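Local structure of protein (glyceraldehyde 3-phosphate dehydrogenase) (Sulfolobus solfataricus, 1B7G) at the interface of chains A and B. The protein catalyses the phosphorylating oxidation of D-glyceraldehyde 3-phosphate in glycolysis, using NAD or, with marked preference, NADP as cofactor. Sequence-based numbering; all coordinates share one arbitrary frame. Chains: chain A/B, Protein (glyceraldehyde 3-phosphate dehydrogenase).

Contact 1: the interface of chains A and B. Residues chain A 252-255, 340; chain B 36-38.
The loop joining strand 26-32 to helix 38-45 in the Rossmann-type nucleotide-binding domain of this GAPDH, here B:Pro36 to B:Tyr38, packs on the A:Lys252 to A:Ala255 loop and on the C-terminal A:Ile340. At the first turn of the helix, the amide N of B:Tyr38 lies 3.0 Å from A:Tyr253 O. The angle at H is 121°, which makes this a weak hydrogen bond. The same carbonyl oxygen, A:Tyr253 O, also lies in the plane of the B:Tyr38 ring, at its edge, 3.4 Å from B:Tyr38 CD1. Residues of both chains flank this ring. A:Ala255 CB approaches one side, 3.7 Å from B:Tyr38 CD1, while the neighbouring carboxamide nitrogen B:Asn37 ND2 sits 3.9 Å above the opposite face of the B:Tyr38 ring, offset toward the rim. A chi1 of 61° places CG of B:Tyr38 between its own backbone N and carbonyl carbon, and this sets the ring with CD1 beside A:Tyr253 O, A:Asp254 O and A:Ala255 CB. CB of B:Tyr38 meets the tip of the C-terminal residue, A:Ile340 CD1, at 3.6 Å, the two side chains crossing obliquely. A:Tyr253 contributes an edge as well: A:Tyr253 CD1 is 3.4 Å from B:Pro36 O, which lies in the ring plane. The terminal carboxylate oxygen A:Ile340 OXT is also in that plane at the ring's edge, and A:Lys252 CG covers the centre of one face.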
ATOM      1  N   LYS A 252     -10.002 -15.574 -13.005  1.00 28.05           N
ATOM      2  CA  LYS A 252     -11.247 -14.977 -13.473  1.00 32.40           C
ATOM      3  C   LYS A 252     -11.223 -13.464 -13.593  1.00 31.27           C
ATOM      4  O   LYS A 252     -11.906 -12.874 -14.431  1.00 27.86           O
ATOM      5  CB  LYS A 252     -12.354 -15.415 -12.501  1.00 36.20           C
ATOM      6  CG  LYS A 252     -13.763 -15.003 -12.872  1.00 43.96           C
ATOM      7  CD  LYS A 252     -14.767 -15.824 -12.057  1.00 50.50           C
ATOM      8  CE  LYS A 252     -16.188 -15.553 -12.506  1.00 44.73           C
ATOM      9  NZ  LYS A 252     -17.190 -16.151 -11.567  1.00 55.94           N
ATOM     10  N   TYR A 253     -10.512 -12.822 -12.669  1.00 28.17           N
ATOM     11  CA  TYR A 253     -10.551 -11.353 -12.635  1.00 32.70           C
ATOM     12  C   TYR A 253      -9.258 -10.699 -13.012  1.00 27.56           C
ATOM     13  O   TYR A 253      -9.008  -9.555 -12.597  1.00 27.00           O
ATOM     14  CB  TYR A 253     -11.061 -10.956 -11.247  1.00 34.89           C
ATOM     15  CG  TYR A 253     -12.425 -11.565 -10.944  1.00 32.37           C
ATOM     16  CD1 TYR A 253     -13.541 -11.104 -11.628  1.00 25.93           C
ATOM     17  CD2 TYR A 253     -12.577 -12.535  -9.963  1.00 36.18           C
ATOM     18  CE1 TYR A 253     -14.798 -11.604 -11.360  1.00 28.47           C
ATOM     19  CE2 TYR A 253     -13.836 -13.055  -9.668  1.00 33.16           C
ATOM     20  CZ  TYR A 253     -14.926 -12.572 -10.366  1.00 35.38           C
ATOM     21  OH  TYR A 253     -16.161 -13.074 -10.103  1.00 39.97           O
ATOM     22  N   ASP A 254      -8.429 -11.360 -13.833  1.00 27.65           N
ATOM     23  CA  ASP A 254      -7.207 -10.651 -14.276  1.00 28.70           C
ATOM     24  C   ASP A 254      -6.375 -10.180 -13.109  1.00 28.30           C
ATOM     25  O   ASP A 254      -5.863  -9.056 -13.143  1.00 26.30           O
ATOM     26  CB  ASP A 254      -7.572  -9.534 -15.268  1.00 38.09           C
ATOM     27  CG  ASP A 254      -6.404  -9.207 -16.197  1.00 48.53           C
ATOM     28  OD1 ASP A 254      -5.385  -9.931 -16.230  1.00 50.19           O
ATOM     29  OD2 ASP A 254      -6.491  -8.152 -16.872  1.00 50.36           O
ATOM     30  N   ALA A 255      -6.122 -11.010 -12.081  1.00 25.58           N
ATOM     31  CA  ALA A 255      -5.301 -10.531 -10.979  1.00 20.72           C
ATOM     32  C   ALA A 255      -4.096 -11.431 -10.685  1.00 26.55           C
ATOM     33  O   ALA A 255      -3.574 -11.422  -9.562  1.00 26.71           O
ATOM     34  CB  ALA A 255      -6.133 -10.322  -9.694  1.00 25.14           C
ATOM     35  N   ILE A 340      -9.467 -13.894  -4.707  1.00 32.02           N
ATOM     36  CA  ILE A 340      -9.815 -13.244  -5.970  1.00 34.71           C
ATOM     37  C   ILE A 340      -9.688 -14.262  -7.084  1.00 35.38           C
ATOM     38  O   ILE A 340      -9.256 -15.425  -6.823  1.00 27.81           O
ATOM     39  CB  ILE A 340      -8.933 -12.004  -6.219  1.00 26.07           C
ATOM     40  CG1 ILE A 340      -9.486 -11.121  -7.332  1.00 35.01           C
ATOM     41  CG2 ILE A 340      -7.491 -12.410  -6.557  1.00 25.79           C
ATOM     42  CD1 ILE A 340     -10.852 -10.524  -7.038  1.00 23.27           C
ATOM     43  OXT ILE A 340     -10.108 -13.989  -8.229  1.00 38.63           O
TER
ATOM     44  N   PRO B  36     -14.837  -6.752 -16.505  1.00 33.96           N
ATOM     45  CA  PRO B  36     -15.090  -7.278 -15.160  1.00 32.76           C
ATOM     46  C   PRO B  36     -13.812  -7.696 -14.492  1.00 31.30           C
ATOM     47  O   PRO B  36     -13.680  -8.897 -14.193  1.00 34.47           O
ATOM     48  CB  PRO B  36     -16.098  -8.351 -15.462  1.00 27.98           C
ATOM     49  CG  PRO B  36     -15.649  -8.916 -16.787  1.00 33.64           C
ATOM     50  CD  PRO B  36     -15.225  -7.710 -17.568  1.00 35.20           C
ATOM     51  N   ASN B  37     -12.825  -6.847 -14.238  1.00 32.35           N
ATOM     52  CA  ASN B  37     -11.587  -7.312 -13.591  1.00 29.63           C
ATOM     53  C   ASN B  37     -11.793  -7.364 -12.092  1.00 29.00           C
ATOM     54  O   ASN B  37     -12.913  -7.133 -11.573  1.00 28.40           O
ATOM     55  CB  ASN B  37     -10.436  -6.366 -13.988  1.00 27.18           C
ATOM     56  CG  ASN B  37     -10.455  -5.030 -13.310  1.00 27.44           C
ATOM     57  OD1 ASN B  37     -11.546  -4.566 -12.944  1.00 29.38           O
ATOM     58  ND2 ASN B  37      -9.304  -4.387 -13.103  1.00 28.60           N
ATOM     59  N   TYR B  38     -10.716  -7.494 -11.317  1.00 24.52           N
ATOM     60  CA  TYR B  38     -10.860  -7.544  -9.870  1.00 32.38           C
ATOM     61  C   TYR B  38     -11.306  -6.201  -9.290  1.00 32.68           C
ATOM     62  O   TYR B  38     -11.836  -6.197  -8.170  1.00 31.79           O
ATOM     63  CB  TYR B  38      -9.532  -7.979  -9.217  1.00 27.11           C
ATOM     64  CG  TYR B  38      -8.400  -7.012  -9.504  1.00 27.77           C
ATOM     65  CD1 TYR B  38      -7.608  -7.113 -10.658  1.00 28.36           C
ATOM     66  CD2 TYR B  38      -8.120  -5.989  -8.618  1.00 24.38           C
ATOM     67  CE1 TYR B  38      -6.565  -6.225 -10.899  1.00 27.09           C
ATOM     68  CE2 TYR B  38      -7.077  -5.108  -8.849  1.00 32.37           C
ATOM     69  CZ  TYR B  38      -6.299  -5.229  -9.992  1.00 30.38           C
ATOM     70  OH  TYR B  38      -5.263  -4.328 -10.169  1.00 27.42           O
TER

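Contact 2: the interface of chains A and B. Residues chain A 14, 38-39, 172, 301; chain B 259, 263, 266-267.
Helix 258-267 of chain B lies against helices 11-21 and 38-45 of chain A and against the loops carrying A:Lys172 and A:Glu301. A:Lys14 reaches across with its ammonium: A:Lys14 NZ is 2.6 Å from B:Glu263 OE2, on the anti lone pair of that carboxylate oxygen. A:Lys14 NZ also bonds the syn lone pair of B:Asp267 OD2 at 2.7 Å, its chain crossing that side chain at about a right angle. A third salt bridge, within chain A, joins A:Lys14 NZ to A:Glu39 OE2 at 3.0 Å. A:Lys172 NZ approaches A:Glu39 OE2 from the syn side at 2.7 Å, so one carboxylate oxygen serves two ammonium groups. An alanine at A:Lys14 would probably leave B:Glu263 OE2 and B:Asp267 without their shared cation, and A:Glu39 with A:Lys172 as its ammonium partner.

Further along, B:Arg266 grips A:Glu301 end-on, B:Arg266 NH1 to A:Glu301 OE2 and B:Arg266 NH2 to A:Glu301 OE1, at 3.0 Å each. The guanidinium and carboxylate planes are 41° apart, so the pairing is twisted. B:Arg266 NH1 also bonds B:Glu263 OE1, which helps to position both side chains. B:Glu263 bends at chi2 (68°), directing its two oxygens to different cations, and two waters tie its carboxylate to A:Glu301 OE2. A:Tyr38 OH packs on the aliphatic part, 3.4 Å from B:Glu263 CG. In the fold, A:Lys14 follows the Rossmann glycine loop at the start of the dinucleotide-binding helix, and the patch centre lies about 15 Å from the nucleophile A:Cys139.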
ATOM      1  N   LYS A  14       6.306  -3.818  14.137  1.00 26.99           N
ATOM      2  CA  LYS A  14       5.157  -2.902  14.102  1.00 30.57           C
ATOM      3  C   LYS A  14       3.872  -3.686  13.893  1.00 31.29           C
ATOM      4  O   LYS A  14       2.818  -3.354  14.467  1.00 28.38           O
ATOM      5  CB  LYS A  14       5.375  -1.776  13.114  1.00 37.27           C
ATOM      6  CG  LYS A  14       5.172  -2.067  11.621  1.00 28.66           C
ATOM      7  CD  LYS A  14       5.692  -0.851  10.834  1.00 30.62           C
ATOM      8  CE  LYS A  14       5.928  -1.160   9.374  1.00 25.22           C
ATOM      9  NZ  LYS A  14       6.251   0.080   8.603  1.00 23.33           N
ATOM     10  N   TYR A  38      10.728   7.591  11.396  1.00 32.19           N
ATOM     11  CA  TYR A  38       9.322   7.804  11.176  1.00 33.65           C
ATOM     12  C   TYR A  38       8.446   6.711  11.764  1.00 39.02           C
ATOM     13  O   TYR A  38       7.321   7.038  12.174  1.00 36.27           O
ATOM     14  CB  TYR A  38       8.956   8.061   9.705  1.00 35.32           C
ATOM     15  CG  TYR A  38       9.269   6.848   8.832  1.00 34.04           C
ATOM     16  CD1 TYR A  38      10.486   6.684   8.207  1.00 32.81           C
ATOM     17  CD2 TYR A  38       8.253   5.924   8.608  1.00 32.26           C
ATOM     18  CE1 TYR A  38      10.730   5.587   7.393  1.00 34.89           C
ATOM     19  CE2 TYR A  38       8.503   4.805   7.829  1.00 31.24           C
ATOM     20  CZ  TYR A  38       9.734   4.643   7.228  1.00 35.90           C
ATOM     21  OH  TYR A  38       9.965   3.533   6.461  1.00 33.50           O
ATOM     22  N   GLU A  39       8.944   5.474  11.851  1.00 35.40           N
ATOM     23  CA  GLU A  39       8.221   4.394  12.484  1.00 33.89           C
ATOM     24  C   GLU A  39       8.100   4.653  13.992  1.00 36.95           C
ATOM     25  O   GLU A  39       6.969   4.564  14.464  1.00 37.03           O
ATOM     26  CB  GLU A  39       8.813   3.005  12.245  1.00 30.90           C
ATOM     27  CG  GLU A  39       8.351   2.415  10.894  1.00 30.75           C
ATOM     28  CD  GLU A  39       9.388   1.454  10.323  1.00 44.46           C
ATOM     29  OE1 GLU A  39      10.604   1.693  10.495  1.00 38.32           O
ATOM     30  OE2 GLU A  39       8.997   0.439   9.709  1.00 36.99           O
ATOM     31  N   LYS A 172       9.925  -0.232   1.521  1.00 29.16           N
ATOM     32  CA  LYS A 172      10.459   0.949   2.228  1.00 34.57           C
ATOM     33  C   LYS A 172      11.971   1.018   2.150  1.00 32.53           C
ATOM     34  O   LYS A 172      12.559   2.075   2.399  1.00 37.30           O
ATOM     35  CB  LYS A 172       9.985   0.975   3.689  1.00 22.22           C
ATOM     36  CG  LYS A 172      10.870   0.153   4.637  1.00 31.49           C
ATOM     37  CD  LYS A 172      10.092  -0.296   5.862  1.00 32.01           C
ATOM     38  CE  LYS A 172      11.006  -0.816   6.945  1.00 30.83           C
ATOM     39  NZ  LYS A 172      10.260  -1.395   8.095  1.00 40.32           N
ATOM     40  N   GLU A 301       5.925  -9.365   4.334  1.00 25.41           N
ATOM     41  CA  GLU A 301       5.810  -8.430   5.472  1.00 30.93           C
ATOM     42  C   GLU A 301       4.842  -8.925   6.554  1.00 24.24           C
ATOM     43  O   GLU A 301       4.955  -8.464   7.696  1.00 25.02           O
ATOM     44  CB  GLU A 301       5.339  -7.075   4.942  1.00 22.86           C
ATOM     45  CG  GLU A 301       6.403  -6.426   4.006  1.00 25.17           C
ATOM     46  CD  GLU A 301       5.772  -5.125   3.443  1.00 24.85           C
ATOM     47  OE1 GLU A 301       4.793  -5.225   2.680  1.00 27.95           O
ATOM     48  OE2 GLU A 301       6.235  -4.051   3.822  1.00 28.84           O
TER
ATOM     49  N   ALA B 259       9.597   6.053  -1.616  1.00 22.79           N
ATOM     50  CA  ALA B 259       9.169   4.767  -1.038  1.00 30.29           C
ATOM     51  C   ALA B 259       8.884   4.857   0.441  1.00 29.47           C
ATOM     52  O   ALA B 259       7.997   4.197   0.975  1.00 29.50           O
ATOM     53  CB  ALA B 259      10.233   3.689  -1.291  1.00 24.65           C
ATOM     54  N   GLU B 263       5.497   4.379   2.846  1.00 24.33           N
ATOM     55  CA  GLU B 263       5.492   3.605   4.078  1.00 28.61           C
ATOM     56  C   GLU B 263       4.828   4.444   5.194  1.00 34.72           C
ATOM     57  O   GLU B 263       4.088   3.902   5.995  1.00 29.37           O
ATOM     58  CB  GLU B 263       6.866   3.196   4.563  1.00 23.84           C
ATOM     59  CG  GLU B 263       6.926   2.130   5.631  1.00 26.95           C
ATOM     60  CD  GLU B 263       6.479   0.746   5.152  1.00 31.41           C
ATOM     61  OE1 GLU B 263       6.265   0.519   3.948  1.00 26.49           O
ATOM     62  OE2 GLU B 263       6.346  -0.124   6.034  1.00 32.47           O
ATOM     63  N   ARG B 266       1.223   4.085   4.880  1.00 36.25           N
ATOM     64  CA  ARG B 266       0.711   2.769   5.232  1.00 32.21           C
ATOM     65  C   ARG B 266       0.530   2.659   6.749  1.00 29.71           C
ATOM     66  O   ARG B 266      -0.494   2.203   7.239  1.00 36.08           O
ATOM     67  CB  ARG B 266       1.648   1.640   4.774  1.00 26.47           C
ATOM     68  CG  ARG B 266       1.572   1.407   3.255  1.00 29.86           C
ATOM     69  CD  ARG B 266       2.739   0.447   2.872  1.00 31.63           C
ATOM     70  NE  ARG B 266       2.310  -0.947   3.035  1.00 31.14           N
ATOM     71  CZ  ARG B 266       3.141  -1.987   3.094  1.00 31.63           C
ATOM     72  NH1 ARG B 266       4.466  -1.812   3.041  1.00 27.12           N
ATOM     73  NH2 ARG B 266       2.650  -3.217   3.212  1.00 22.29           N
ATOM     74  N   ASP B 267       1.500   3.198   7.468  1.00 31.40           N
ATOM     75  CA  ASP B 267       1.533   3.202   8.917  1.00 29.76           C
ATOM     76  C   ASP B 267       0.558   4.211   9.534  1.00 35.24           C
ATOM     77  O   ASP B 267      -0.011   3.940  10.601  1.00 31.45           O
ATOM     78  CB  ASP B 267       2.965   3.499   9.363  1.00 28.69           C
ATOM     79  CG  ASP B 267       3.840   2.239   9.156  1.00 35.38           C
ATOM     80  OD1 ASP B 267       3.281   1.233   8.680  1.00 33.84           O
ATOM     81  OD2 ASP B 267       5.036   2.306   9.447  1.00 31.24           O
TER
HETATM   82  O   HOH W   1       7.936  -1.688   3.033  1.00 29.68           O
HETATM   83  O   HOH W   2       6.741  -2.732   6.231  1.00 37.33           O

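The C-alpha centres of contact 1 and contact 2 are about 28 Å apart, yet the two share helix 38-45 and use neighbouring parts of the 252-267 stretch. The helix supplies B:Tyr38 in contact 1 and A:Tyr38 in contact 2, and the loop 252-255 of contact 1 precedes helix 258-267, used from the other chain in contact 2. Because the interface is two-fold symmetric, each patch has a twin, so both subunits supply both sets of elements. Contact 1, centred about 25 Å from A:Cys139, relies largely on packing, whereas contact 2 is mainly ionic; both help to join two subunits of the homotetramer.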